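Local coordinates for precorrin-3 methylase (Rhodobacter capsulatus, PDB 3NUT), which is a tetrapyrrole methylase of the vitamin B12 pathway that transfers a methyl group from S-adenosyl-L-methionine to a precorrin intermediate of cobalamin biosynthesis, at the interface of chains A and B. Residues are numbered along the deposited sequence; one frame, centred on the assembly and turned at random. Chains: chain A/B, Precorrin-3 methylase.

The interface of chains A and B. Residues chain A 138-140, 155, 159; chain B 136, 138, 164.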
loop_
_atom_site.group_PDB
_atom_site.type_symbol
_atom_site.label_atom_id
_atom_site.label_comp_id
_atom_site.label_asym_id
_atom_site.label_seq_id
_atom_site.Cartn_x
_atom_site.Cartn_y
_atom_site.Cartn_z
ATOM N N CYS A 138 -1.948 -4.927 -8.258
ATOM C CA CYS A 138 -2.480 -5.821 -7.235
ATOM C C CYS A 138 -1.377 -6.433 -6.388
ATOM O O CYS A 138 -0.218 -6.496 -6.809
ATOM C CB CYS A 138 -3.321 -6.911 -7.881
ATOM S SG CYS A 138 -2.363 -7.985 -8.939
ATOM N N ALA A 139 -1.737 -6.881 -5.192
ATOM C CA ALA A 139 -0.794 -7.518 -4.290
ATOM C C ALA A 139 -1.175 -8.972 -4.134
ATOM O O ALA A 139 -2.349 -9.303 -3.938
ATOM C CB ALA A 139 -0.789 -6.815 -2.931
ATOM N N ILE A 140 -0.188 -9.846 -4.222
ATOM C CA ILE A 140 -0.470 -11.274 -4.258
ATOM C C ILE A 140 0.511 -12.045 -3.384
ATOM O O ILE A 140 1.738 -11.909 -3.519
ATOM C CB ILE A 140 -0.461 -11.837 -5.723
ATOM C CG1 ILE A 140 -1.591 -11.214 -6.567
ATOM C CG2 ILE A 140 -0.610 -13.353 -5.720
ATOM C CD1 ILE A 140 -1.512 -11.517 -8.101
ATOM N N ARG A 155 -5.853 -16.200 -9.668
ATOM C CA ARG A 155 -5.489 -14.827 -9.350
ATOM C C ARG A 155 -4.444 -14.343 -10.345
ATOM O O ARG A 155 -4.584 -13.253 -10.905
ATOM C CB ARG A 155 -4.968 -14.683 -7.905
ATOM C CG ARG A 155 -6.009 -14.925 -6.814
ATOM C CD ARG A 155 -6.771 -13.654 -6.436
ATOM N NE ARG A 155 -7.947 -13.878 -5.588
ATOM C CZ ARG A 155 -7.903 -14.366 -4.342
ATOM N NH1 ARG A 155 -6.725 -14.712 -3.800
ATOM N NH2 ARG A 155 -9.038 -14.503 -3.634
ATOM N N ALA A 159 -4.920 -11.159 -13.193
ATOM C CA ALA A 159 -4.143 -9.943 -13.004
ATOM C C ALA A 159 -3.399 -9.703 -14.320
ATOM O O ALA A 159 -3.340 -8.587 -14.826
ATOM C CB ALA A 159 -3.167 -10.107 -11.828
ATOM N N ASP B 136 -5.319 -11.106 -0.994
ATOM C CA ASP B 136 -4.967 -10.566 -2.316
ATOM C C ASP B 136 -5.950 -9.464 -2.689
ATOM O O ASP B 136 -7.181 -9.619 -2.598
ATOM C CB ASP B 136 -4.958 -11.660 -3.416
ATOM C CG ASP B 136 -3.891 -12.764 -3.200
ATOM O OD1 ASP B 136 -2.883 -12.583 -2.474
ATOM O OD2 ASP B 136 -4.060 -13.857 -3.796
ATOM N N CYS B 138 -6.418 -5.486 -5.062
ATOM C CA CYS B 138 -5.949 -4.631 -6.138
ATOM C C CYS B 138 -6.372 -3.197 -5.905
ATOM O O CYS B 138 -7.283 -2.923 -5.108
ATOM C CB CYS B 138 -6.489 -5.141 -7.476
ATOM S SG CYS B 138 -8.230 -4.901 -7.669
ATOM N N PHE B 164 -10.442 -10.694 -6.275
ATOM C CA PHE B 164 -9.507 -9.814 -5.616
ATOM C C PHE B 164 -10.322 -8.911 -4.752
ATOM O O PHE B 164 -11.453 -8.608 -5.093
ATOM C CB PHE B 164 -8.768 -8.969 -6.656
ATOM C CG PHE B 164 -7.545 -9.619 -7.180
ATOM C CD1 PHE B 164 -6.332 -9.491 -6.500
ATOM C CD2 PHE B 164 -7.584 -10.381 -8.357
ATOM C CE1 PHE B 164 -5.143 -10.104 -6.998
ATOM C CE2 PHE B 164 -6.424 -11.012 -8.845
ATOM C CZ PHE B 164 -5.196 -10.876 -8.166
#
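B:Phe164 pushes its ring between strand 137-141 and helix 149-161 of chain A, part of a two-fold interface between two copies of this tetrapyrrole methylase; the pairing may be the biological dimer, though the structure alone does not show it. A:Arg155, on the helix, lies over one face of the ring: its CD sits 3.6 Å from the centroid of B:Phe164, displaced toward the rim, a CH-pi contact. The strand closes on the ring's edge, where A:Ile140 CG1 lies in the plane, 3.7 Å from B:Phe164 CE1, and CD1 reaches CZ. The carbonyl O of A:Arg155 also meets the edge, near CE2 and CZ.

A bend at chi2 (-88°) lays CD over the ring, and the rest of the arginine chain carries the guanidinium on to the carboxylate of B:Asp136. There NH1 of the guanidinium makes a salt bridge and hydrogen bond to B:Asp136 OD2 at 2.8 Å. The bond is bent, 131° at the hydrogen; the guanidinium and carboxylate planes stand nearly perpendicular (85°), and NH1 meets OD2 from above the carboxylate plane. The other oxygen, OD1, rests against A:Ile140 CA at 3.3 Å. An alanine in place of A:Arg155 would remove both CD and the guanidinium, and would probably leave B:Asp136 without this cationic mate and one face of B:Phe164 less well packed. Alongside, A:Cys138 and B:Cys138 form an antiparallel bridge between the strands, their CB atoms 3.7 Å apart.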